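Local coordinates for protein peptidoglycan synthase activator LpoP (Pseudomonas aeruginosa, PDB 6W5Q) that probably activates a peptidoglycan synthase in cell-wall assembly as a lipoprotein, the part described here being its globular C-terminal domain of tetratricopeptide-repeat type, at residues P14-Q25 with A34-A45; L52-L60 with G88-K99. One frame throughout, in Å; residues are numbered along the deposited sequence.

Interaction 1: residues P14-Q25 with A34-A45; sequences PVLAMLTTAQQQ and AAASLERAQRIA. With SO4 (sulfate ion), chain I.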
loop_
_atom_site.group_PDB
_atom_site.type_symbol
_atom_site.label_atom_id
_atom_site.label_comp_id
_atom_site.label_asym_id
_atom_site.label_seq_id
_atom_site.Cartn_x
_atom_site.Cartn_y
_atom_site.Cartn_z
ATOM N N PRO A 14 3.664 6.412 17.890
ATOM C CA PRO A 14 3.909 7.350 16.781
ATOM C C PRO A 14 3.467 6.811 15.435
ATOM O O PRO A 14 2.750 7.508 14.706
ATOM C CB PRO A 14 5.425 7.583 16.845
ATOM C CG PRO A 14 5.963 6.479 17.681
ATOM C CD PRO A 14 4.893 6.166 18.666
ATOM N N VAL A 15 3.861 5.585 15.078
ATOM C CA VAL A 15 3.448 5.061 13.783
ATOM C C VAL A 15 1.933 4.939 13.737
ATOM O O VAL A 15 1.290 5.356 12.764
ATOM C CB VAL A 15 4.135 3.717 13.484
ATOM C CG1 VAL A 15 3.693 3.216 12.129
ATOM C CG2 VAL A 15 5.646 3.863 13.492
ATOM N N LEU A 16 1.332 4.424 14.815
ATOM C CA LEU A 16 -0.115 4.245 14.814
ATOM C C LEU A 16 -0.835 5.586 14.745
ATOM O O LEU A 16 -1.888 5.698 14.106
ATOM C CB LEU A 16 -0.555 3.435 16.039
ATOM C CG LEU A 16 -2.067 3.247 16.232
ATOM C CD1 LEU A 16 -2.649 2.348 15.148
ATOM C CD2 LEU A 16 -2.392 2.646 17.619
ATOM N N ALA A 17 -0.280 6.617 15.382
ATOM C CA ALA A 17 -0.895 7.936 15.298
ATOM C C ALA A 17 -0.972 8.405 13.847
ATOM O O ALA A 17 -2.021 8.881 13.394
ATOM C CB ALA A 17 -0.121 8.938 16.157
ATOM N N MET A 18 0.126 8.257 13.099
ATOM C CA MET A 18 0.143 8.699 11.707
ATOM C C MET A 18 -0.805 7.873 10.844
ATOM O O MET A 18 -1.538 8.424 10.012
ATOM C CB MET A 18 1.571 8.637 11.162
ATOM C CG MET A 18 2.482 9.745 11.729
ATOM S SD MET A 18 1.805 11.407 11.477
ATOM C CE MET A 18 1.260 11.861 13.122
ATOM N N LEU A 19 -0.809 6.552 11.029
ATOM C CA LEU A 19 -1.780 5.698 10.346
ATOM C C LEU A 19 -3.203 6.135 10.652
ATOM O O LEU A 19 -4.022 6.311 9.739
ATOM C CB LEU A 19 -1.581 4.228 10.748
ATOM C CG LEU A 19 -0.216 3.620 10.402
ATOM C CD1 LEU A 19 -0.242 2.104 10.476
ATOM C CD2 LEU A 19 0.248 4.075 9.030
ATOM N N THR A 20 -3.517 6.301 11.939
ATOM C CA THR A 20 -4.846 6.759 12.343
ATOM C C THR A 20 -5.197 8.089 11.684
ATOM O O THR A 20 -6.306 8.273 11.160
ATOM C CB THR A 20 -4.905 6.904 13.858
ATOM O OG1 THR A 20 -4.778 5.616 14.463
ATOM C CG2 THR A 20 -6.213 7.533 14.279
ATOM N N THR A 21 -4.258 9.036 11.718
ATOM C CA THR A 21 -4.480 10.323 11.077
ATOM C C THR A 21 -4.672 10.162 9.572
ATOM O O THR A 21 -5.589 10.752 8.986
ATOM C CB THR A 21 -3.308 11.247 11.391
ATOM O OG1 THR A 21 -3.317 11.541 12.794
ATOM C CG2 THR A 21 -3.418 12.535 10.599
ATOM N N ALA A 22 -3.817 9.362 8.930
ATOM C CA ALA A 22 -3.968 9.090 7.499
ATOM C C ALA A 22 -5.345 8.532 7.173
ATOM O O ALA A 22 -5.977 8.954 6.202
ATOM C CB ALA A 22 -2.895 8.119 7.024
ATOM N N GLN A 23 -5.824 7.567 7.963
ATOM C CA GLN A 23 -7.119 6.959 7.670
ATOM C C GLN A 23 -8.263 7.958 7.850
ATOM O O GLN A 23 -9.242 7.934 7.085
ATOM C CB GLN A 23 -7.337 5.723 8.543
ATOM C CG GLN A 23 -8.731 5.104 8.374
ATOM C CD GLN A 23 -8.881 3.788 9.083
ATOM O OE1 GLN A 23 -7.944 3.313 9.738
ATOM N NE2 GLN A 23 -10.069 3.184 8.974
ATOM N N GLN A 24 -8.169 8.841 8.853
ATOM C CA GLN A 24 -9.175 9.890 9.005
ATOM C C GLN A 24 -9.193 10.820 7.797
ATOM O O GLN A 24 -10.263 11.268 7.367
ATOM C CB GLN A 24 -8.920 10.696 10.283
ATOM C CG GLN A 24 -9.134 9.919 11.568
ATOM C CD GLN A 24 -9.064 10.807 12.796
ATOM O OE1 GLN A 24 -9.363 11.998 12.727
ATOM N NE2 GLN A 24 -8.665 10.234 13.927
ATOM N N GLN A 25 -8.017 11.120 7.238
ATOM C CA GLN A 25 -7.932 12.009 6.081
ATOM C C GLN A 25 -8.424 11.330 4.810
ATOM O O GLN A 25 -9.210 11.915 4.054
ATOM C CB GLN A 25 -6.503 12.510 5.920
ATOM C CG GLN A 25 -5.992 13.046 7.220
ATOM C CD GLN A 25 -4.568 13.503 7.191
ATOM O OE1 GLN A 25 -4.270 14.627 7.578
ATOM N NE2 GLN A 25 -3.676 12.650 6.739
ATOM N N ALA A 34 -3.552 12.461 3.498
ATOM C CA ALA A 34 -3.312 11.066 3.838
ATOM C C ALA A 34 -1.949 10.623 3.339
ATOM O O ALA A 34 -1.150 10.049 4.087
ATOM C CB ALA A 34 -4.415 10.182 3.253
ATOM N N ALA A 35 -1.646 10.926 2.079
ATOM C CA ALA A 35 -0.334 10.567 1.561
ATOM C C ALA A 35 0.765 11.276 2.347
ATOM O O ALA A 35 1.755 10.642 2.751
ATOM C CB ALA A 35 -0.254 10.872 0.062
ATOM N N ALA A 36 0.577 12.576 2.631
ATOM C CA ALA A 36 1.549 13.315 3.432
ATOM C C ALA A 36 1.713 12.691 4.815
ATOM O O ALA A 36 2.840 12.548 5.306
ATOM C CB ALA A 36 1.131 14.777 3.556
ATOM N N SER A 37 0.599 12.294 5.450
ATOM C CA SER A 37 0.680 11.653 6.764
ATOM C C SER A 37 1.405 10.318 6.689
ATOM O O SER A 37 2.125 9.939 7.622
ATOM C CB SER A 37 -0.715 11.430 7.353
ATOM O OG SER A 37 -1.403 12.639 7.571
ATOM N N LEU A 38 1.211 9.575 5.601
ATOM C CA LEU A 38 1.913 8.308 5.475
ATOM C C LEU A 38 3.391 8.518 5.145
ATOM O O LEU A 38 4.237 7.722 5.572
ATOM C CB LEU A 38 1.195 7.433 4.431
ATOM C CG LEU A 38 -0.221 7.036 4.927
ATOM C CD1 LEU A 38 -1.099 6.389 3.873
ATOM C CD2 LEU A 38 -0.157 6.113 6.172
ATOM N N GLU A 39 3.736 9.580 4.417
ATOM C CA GLU A 39 5.158 9.846 4.209
ATOM C C GLU A 39 5.820 10.301 5.504
ATOM O O GLU A 39 7.020 10.091 5.695
ATOM C CB GLU A 39 5.363 10.891 3.103
ATOM C CG GLU A 39 4.692 10.572 1.784
ATOM C CD GLU A 39 5.515 9.648 0.905
ATOM O OE1 GLU A 39 5.056 9.342 -0.213
ATOM O OE2 GLU A 39 6.617 9.229 1.328
ATOM N N ARG A 40 5.056 10.907 6.412
ATOM C CA ARG A 40 5.611 11.228 7.722
ATOM C C ARG A 40 5.783 9.957 8.546
ATOM O O ARG A 40 6.767 9.811 9.281
ATOM C CB ARG A 40 4.712 12.265 8.425
ATOM C CG ARG A 40 5.244 12.804 9.776
ATOM C CD ARG A 40 4.346 13.930 10.340
ATOM N NE ARG A 40 5.010 14.804 11.318
ATOM C CZ ARG A 40 4.676 14.892 12.612
ATOM N NH1 ARG A 40 3.685 14.151 13.101
ATOM N NH2 ARG A 40 5.332 15.723 13.432
ATOM N N ALA A 41 4.853 9.006 8.405
ATOM C CA ALA A 41 4.983 7.713 9.072
ATOM C C ALA A 41 6.292 7.008 8.702
ATOM O O ALA A 41 6.902 6.332 9.545
ATOM C CB ALA A 41 3.778 6.836 8.717
ATOM N N GLN A 42 6.732 7.144 7.439
ATOM C CA GLN A 42 7.984 6.525 6.995
ATOM C C GLN A 42 9.213 7.120 7.666
ATOM O O GLN A 42 10.241 6.445 7.768
ATOM C CB GLN A 42 8.148 6.665 5.492
ATOM C CG GLN A 42 7.127 5.946 4.683
ATOM C CD GLN A 42 7.641 5.677 3.293
ATOM O OE1 GLN A 42 8.525 4.850 3.101
ATOM N NE2 GLN A 42 7.111 6.395 2.317
ATOM N N ARG A 43 9.161 8.386 8.086
ATOM C CA ARG A 43 10.298 8.952 8.809
ATOM C C ARG A 43 10.530 8.230 10.131
ATOM O O ARG A 43 11.672 8.145 10.606
ATOM C CB ARG A 43 10.077 10.439 9.045
ATOM C CG ARG A 43 10.084 11.271 7.772
ATOM C CD ARG A 43 9.531 12.668 8.048
ATOM N NE ARG A 43 10.377 13.438 8.956
ATOM C CZ ARG A 43 9.999 14.578 9.524
ATOM N NH1 ARG A 43 8.788 15.059 9.266
ATOM N NH2 ARG A 43 10.826 15.240 10.332
ATOM N N ILE A 44 9.463 7.709 10.734
ATOM C CA ILE A 44 9.557 6.910 11.954
ATOM C C ILE A 44 9.826 5.443 11.638
ATOM O O ILE A 44 10.610 4.782 12.321
ATOM C CB ILE A 44 8.259 7.073 12.771
ATOM C CG1 ILE A 44 8.054 8.533 13.176
ATOM C CG2 ILE A 44 8.257 6.158 13.977
ATOM C CD1 ILE A 44 6.708 9.071 12.753
ATOM N N ALA A 45 9.183 4.903 10.615
ATOM C CA ALA A 45 9.223 3.468 10.341
ATOM C C ALA A 45 9.443 3.272 8.856
ATOM O O ALA A 45 8.509 2.957 8.107
ATOM C CB ALA A 45 7.936 2.799 10.820
HETATM S S SO4 I . 7.627 17.485 11.207
HETATM O O1 SO4 I . 6.677 17.873 10.162
HETATM O O2 SO4 I . 9.007 17.730 10.817
HETATM O O3 SO4 I . 7.343 18.201 12.451
HETATM O O4 SO4 I . 7.497 16.057 11.450
#
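Met18 and Ser37 interlock across an antiparallel helical hairpin at the N-terminal end of the domain, where helix 13-28 turns back on helix 31-44, consistent with the helical hairpins of tetratricopeptide-repeat domains. The short axes run 8.2 Å apart at 170°, a close approach permitted by small residues: Ala22, Ala34, Ser37 and Ala41 all lie in the seam. Packing is knobs-into-holes in both directions, Met18 entering the hole formed by Ser37, Arg40, Ala41 and Ile44, and Ser37 the one formed by Met18, Thr21, Ala22 and Gln25. Met18 bends at chi2 (-55°), which carries its sulfur to the edge of the Arg40 guanidinium, in its plane, with SD 3.7 Å from Arg40 NH1. Deeper in the seam, CD2 of Leu38 is squeezed against Ala22 CB (3.5 Å) and also meets CD2 of Leu19, whose side chain crosses it at about a right angle. Toward the open end of the hairpin Val15 and Ile44 slide past each other in opposite directions, Val15 CG2 touching Ile44 CG2 at 3.5 Å and Ala45 CB at 3.7 Å. Near the turn, the extended Gln25 side chain brings its amide to the Ser37 hydroxyl; the modelled NE2 to OG separation is too short for its details to be trusted. Ser37 OG is hydrogen-bonded to Ser33 O within its own helix. At the edge of the seam Arg40, extended from CG to NE, grips sulfate oxygen O4 through NE (2.8 Å) and NH2, and Arg43, beyond the seam, binds O2 through NH2 (3.1 Å). Apolar contacts thus carry most of the hairpin, while the sulfate, probably from the crystallisation liquor, would offset the charge of the two guanidinium groups.

Interaction 2: residues L52-L60 with G88-K99; sequences LYRLAQVRL and GLWELIAQAREK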
loop_
_atom_site.group_PDB
_atom_site.type_symbol
_atom_site.label_atom_id
_atom_site.label_comp_id
_atom_site.label_asym_id
_atom_site.label_seq_id
_atom_site.Cartn_x
_atom_site.Cartn_y
_atom_site.Cartn_z
ATOM N N LEU A 52 3.533 1.037 4.074
ATOM C CA LEU A 52 3.602 1.015 2.611
ATOM C C LEU A 52 2.296 0.521 2.004
ATOM O O LEU A 52 1.838 1.041 0.975
ATOM C CB LEU A 52 4.789 0.147 2.173
ATOM C CG LEU A 52 6.095 0.797 2.651
ATOM C CD1 LEU A 52 7.306 -0.042 2.414
ATOM C CD2 LEU A 52 6.283 2.157 2.002
ATOM N N TYR A 53 1.664 -0.460 2.652
ATOM C CA TYR A 53 0.372 -0.957 2.195
ATOM C C TYR A 53 -0.663 0.161 2.110
ATOM O O TYR A 53 -1.371 0.298 1.104
ATOM C CB TYR A 53 -0.111 -2.057 3.133
ATOM C CG TYR A 53 -1.486 -2.564 2.779
ATOM C CD1 TYR A 53 -1.659 -3.477 1.743
ATOM C CD2 TYR A 53 -2.609 -2.137 3.481
ATOM C CE1 TYR A 53 -2.919 -3.958 1.412
ATOM C CE2 TYR A 53 -3.871 -2.608 3.161
ATOM C CZ TYR A 53 -4.019 -3.521 2.123
ATOM O OH TYR A 53 -5.269 -3.992 1.792
ATOM N N ARG A 54 -0.767 0.970 3.162
ATOM C CA ARG A 54 -1.735 2.066 3.157
ATOM C C ARG A 54 -1.321 3.155 2.184
ATOM O O ARG A 54 -2.172 3.797 1.553
ATOM C CB ARG A 54 -1.871 2.661 4.564
ATOM C CG ARG A 54 -2.024 1.619 5.632
ATOM C CD ARG A 54 -2.849 2.096 6.798
ATOM N NE ARG A 54 -3.105 0.979 7.697
ATOM C CZ ARG A 54 -4.041 0.959 8.638
ATOM N NH1 ARG A 54 -4.837 2.010 8.828
ATOM N NH2 ARG A 54 -4.181 -0.124 9.388
ATOM N N LEU A 55 -0.018 3.418 2.097
ATOM C CA LEU A 55 0.470 4.413 1.154
ATOM C C LEU A 55 0.143 4.007 -0.280
ATOM O O LEU A 55 -0.357 4.816 -1.067
ATOM C CB LEU A 55 1.974 4.606 1.355
ATOM C CG LEU A 55 2.623 5.694 0.497
ATOM C CD1 LEU A 55 1.744 6.927 0.475
ATOM C CD2 LEU A 55 4.042 6.019 0.994
ATOM N N ALA A 56 0.377 2.736 -0.626
ATOM C CA ALA A 56 0.034 2.266 -1.966
ATOM C C ALA A 56 -1.460 2.389 -2.212
ATOM O O ALA A 56 -1.891 2.706 -3.323
ATOM C CB ALA A 56 0.496 0.815 -2.147
ATOM N N GLN A 57 -2.268 2.162 -1.176
ATOM C CA GLN A 57 -3.707 2.277 -1.337
ATOM C C GLN A 57 -4.123 3.700 -1.688
ATOM O O GLN A 57 -4.917 3.924 -2.616
ATOM C CB GLN A 57 -4.399 1.819 -0.066
ATOM C CG GLN A 57 -4.712 0.355 -0.054
ATOM C CD GLN A 57 -5.901 0.076 0.823
ATOM O OE1 GLN A 57 -5.761 -0.460 1.923
ATOM N NE2 GLN A 57 -7.090 0.456 0.351
ATOM N N VAL A 58 -3.601 4.678 -0.943
ATOM C CA VAL A 58 -3.948 6.077 -1.171
ATOM C C VAL A 58 -3.527 6.513 -2.567
ATOM O O VAL A 58 -4.282 7.198 -3.268
ATOM C CB VAL A 58 -3.310 6.956 -0.080
ATOM C CG1 VAL A 58 -3.514 8.438 -0.379
ATOM C CG2 VAL A 58 -3.913 6.592 1.250
ATOM N N ARG A 59 -2.311 6.140 -2.987
ATOM C CA ARG A 59 -1.861 6.492 -4.333
ATOM C C ARG A 59 -2.736 5.832 -5.375
ATOM O O ARG A 59 -3.082 6.447 -6.391
ATOM C CB ARG A 59 -0.414 6.067 -4.560
ATOM C CG ARG A 59 0.576 6.622 -3.553
ATOM C CD ARG A 59 1.573 7.538 -4.210
ATOM N NE ARG A 59 2.470 8.208 -3.261
ATOM C CZ ARG A 59 2.431 9.501 -2.937
ATOM N NH1 ARG A 59 1.532 10.320 -3.498
ATOM N NH2 ARG A 59 3.316 9.972 -2.069
ATOM N N LEU A 60 -3.071 4.560 -5.161
ATOM C CA LEU A 60 -3.959 3.892 -6.096
ATOM C C LEU A 60 -5.303 4.606 -6.144
ATOM O O LEU A 60 -5.876 4.808 -7.223
ATOM C CB LEU A 60 -4.126 2.428 -5.698
ATOM C CG LEU A 60 -4.942 1.582 -6.672
ATOM C CD1 LEU A 60 -4.365 1.658 -8.075
ATOM C CD2 LEU A 60 -4.968 0.162 -6.173
ATOM N N GLY A 88 -2.568 -9.137 0.700
ATOM C CA GLY A 88 -3.100 -7.800 0.483
ATOM C C GLY A 88 -2.279 -6.997 -0.507
ATOM O O GLY A 88 -2.823 -6.374 -1.424
ATOM N N LEU A 89 -0.956 -7.000 -0.339
ATOM C CA LEU A 89 -0.091 -6.215 -1.224
ATOM C C LEU A 89 -0.173 -6.724 -2.670
ATOM O O LEU A 89 -0.260 -5.925 -3.616
ATOM C CB LEU A 89 1.354 -6.231 -0.689
ATOM C CG LEU A 89 1.633 -5.364 0.569
ATOM C CD1 LEU A 89 2.825 -5.860 1.368
ATOM C CD2 LEU A 89 1.838 -3.859 0.241
ATOM N N TRP A 90 -0.199 -8.047 -2.867
ATOM C CA TRP A 90 -0.316 -8.556 -4.231
ATOM C C TRP A 90 -1.630 -8.123 -4.880
ATOM O O TRP A 90 -1.646 -7.741 -6.057
ATOM C CB TRP A 90 -0.179 -10.075 -4.257
ATOM C CG TRP A 90 1.241 -10.549 -4.267
ATOM C CD1 TRP A 90 1.836 -11.364 -3.345
ATOM C CD2 TRP A 90 2.251 -10.254 -5.254
ATOM N NE1 TRP A 90 3.149 -11.591 -3.695
ATOM C CE2 TRP A 90 3.428 -10.928 -4.861
ATOM C CE3 TRP A 90 2.271 -9.492 -6.429
ATOM C CZ2 TRP A 90 4.613 -10.855 -5.593
ATOM C CZ3 TRP A 90 3.459 -9.419 -7.156
ATOM C CH2 TRP A 90 4.612 -10.094 -6.731
ATOM N N GLU A 91 -2.740 -8.168 -4.129
ATOM C CA GLU A 91 -4.011 -7.687 -4.669
ATOM C C GLU A 91 -3.917 -6.220 -5.074
ATOM O O GLU A 91 -4.417 -5.829 -6.131
ATOM C CB GLU A 91 -5.144 -7.887 -3.657
ATOM C CG GLU A 91 -6.454 -7.245 -4.107
ATOM C CD GLU A 91 -6.962 -7.795 -5.459
ATOM O OE1 GLU A 91 -6.653 -8.964 -5.798
ATOM O OE2 GLU A 91 -7.676 -7.056 -6.190
ATOM N N LEU A 92 -3.259 -5.397 -4.252
ATOM C CA LEU A 92 -2.995 -4.015 -4.640
ATOM C C LEU A 92 -2.180 -3.942 -5.923
ATOM O O LEU A 92 -2.425 -3.090 -6.781
ATOM C CB LEU A 92 -2.253 -3.286 -3.518
ATOM C CG LEU A 92 -3.072 -2.443 -2.544
ATOM C CD1 LEU A 92 -4.192 -3.267 -1.903
ATOM C CD2 LEU A 92 -2.148 -1.804 -1.482
ATOM N N ILE A 93 -1.179 -4.809 -6.060
ATOM C CA ILE A 93 -0.349 -4.787 -7.263
ATOM C C ILE A 93 -1.172 -5.188 -8.487
ATOM O O ILE A 93 -1.043 -4.587 -9.559
ATOM C CB ILE A 93 0.878 -5.697 -7.062
ATOM C CG1 ILE A 93 1.797 -5.102 -5.994
ATOM C CG2 ILE A 93 1.608 -5.948 -8.387
ATOM C CD1 ILE A 93 2.881 -6.028 -5.527
ATOM N N ALA A 94 -2.030 -6.205 -8.337
ATOM C CA ALA A 94 -2.944 -6.603 -9.400
ATOM C C ALA A 94 -3.809 -5.432 -9.837
ATOM O O ALA A 94 -4.006 -5.192 -11.034
ATOM C CB ALA A 94 -3.831 -7.760 -8.926
ATOM N N GLN A 95 -4.348 -4.696 -8.867
ATOM C CA GLN A 95 -5.242 -3.593 -9.196
ATOM C C GLN A 95 -4.492 -2.468 -9.870
ATOM O O GLN A 95 -5.036 -1.806 -10.758
ATOM C CB GLN A 95 -5.938 -3.101 -7.937
ATOM C CG GLN A 95 -6.782 -4.156 -7.289
ATOM C CD GLN A 95 -7.597 -3.597 -6.174
ATOM O OE1 GLN A 95 -8.227 -4.342 -5.412
ATOM N NE2 GLN A 95 -7.593 -2.269 -6.048
ATOM N N ALA A 96 -3.233 -2.264 -9.479
ATOM C CA ALA A 96 -2.403 -1.254 -10.130
ATOM C C ALA A 96 -2.022 -1.664 -11.556
ATOM O O ALA A 96 -1.923 -0.808 -12.442
ATOM C CB ALA A 96 -1.154 -0.999 -9.284
ATOM N N ARG A 97 -1.763 -2.961 -11.799
ATOM C CA ARG A 97 -1.497 -3.394 -13.174
ATOM C C ARG A 97 -2.728 -3.210 -14.042
ATOM O O ARG A 97 -2.628 -2.723 -15.174
ATOM C CB ARG A 97 -1.055 -4.862 -13.222
ATOM C CG ARG A 97 0.186 -5.176 -12.397
ATOM C CD ARG A 97 1.356 -4.353 -12.853
ATOM N NE ARG A 97 1.443 -4.263 -14.300
ATOM C CZ ARG A 97 2.378 -3.573 -14.941
ATOM N NH1 ARG A 97 3.296 -2.914 -14.255
ATOM N NH2 ARG A 97 2.395 -3.542 -16.267
ATOM N N GLU A 98 -3.892 -3.615 -13.522
ATOM C CA GLU A 98 -5.168 -3.457 -14.221
ATOM C C GLU A 98 -5.384 -2.023 -14.691
ATOM O O GLU A 98 -5.770 -1.779 -15.840
ATOM C CB GLU A 98 -6.316 -3.872 -13.291
ATOM C CG GLU A 98 -6.587 -5.347 -13.260
ATOM C CD GLU A 98 -7.708 -5.738 -12.307
ATOM O OE1 GLU A 98 -7.933 -5.030 -11.292
ATOM O OE2 GLU A 98 -8.358 -6.769 -12.574
ATOM N N LYS A 99 -5.175 -1.056 -13.794
ATOM C CA LYS A 99 -5.456 0.326 -14.140
ATOM C C LYS A 99 -4.435 0.869 -15.119
ATOM O O LYS A 99 -4.693 1.897 -15.754
ATOM C CB LYS A 99 -5.513 1.181 -12.868
ATOM C CG LYS A 99 -6.652 0.767 -11.941
ATOM C CD LYS A 99 -6.810 1.728 -10.788
ATOM C CE LYS A 99 -8.029 1.397 -9.948
ATOM N NZ LYS A 99 -8.309 2.510 -8.993
#
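Leu92 reaches across to Tyr53 with both methyls: CD1 lies 3.6 Å from ring atom CE1, approaching obliquely, while CD2 lies over the backbone, 3.4 Å from Tyr53 O. The same CD2 touches Ala56 CB at 3.8 Å and Gln57 CG at 3.6 Å, so one branch spans a full turn of the facing helix. Tyr53 has its CG anti to the backbone N (chi1 176°), which swings the ring toward helix 83-99; there its edge faces Leu89 CD2, in plane, and Gly88. CE1 comes within 3.7 Å of Gly88 C, and the lack of a side chain at this glycine lets the ring lie directly against the backbone. One turn further along, Leu60 is a knob in a hole made by Leu92, Gln95, Ala96 and Lys99. Its CD1 meets Lys99 CD at 3.7 Å, the lysine chain stretching obliquely past it, and its CD2 packs on Gln95 CB at 3.8 Å.

The two helices run nearly parallel, their short axes crossing at 21° and 10.4 Å apart, a next-but-one pairing consistent with the stacked helices of a tetratricopeptide-repeat array; helix 65-78 comes between them in the chain. Leu52 packs on Arg74 and Tyr78 of that intervening helix, and Trp90 rests on its Leu76. Salt bridges tie helix 83-99 to its surroundings: Arg97 pairs with Glu69 and Asp102, and Glu91 and Glu98 each bind Arg110 of helix 103-114. On its other side helix 49-61 sends Leu55 against Glu39 and Gln42 of helix 31-44.

Overall arrangement
Interaction 1 joins sequence neighbours in an antiparallel hairpin, whereas interaction 2 joins near-parallel helices with another helix between them in the chain. Their centres lie about 17 Å apart, the first about 12 Å and the second about 5 Å from the centre of the chain, and both are partly buried. The peripheral 14-25/34-45 contact brings its helices closer, sets alanines and a serine among its larger apolar side chains and has a sulfate at its surface; the more central 52-60/88-99 contact uses leucines and a tyrosine ring and has no hydrogen bond across it. Consecutive helices 31-44 and 49-61 link them: Leu38 packs on Leu55, and Glu39 forms a salt bridge with Arg59.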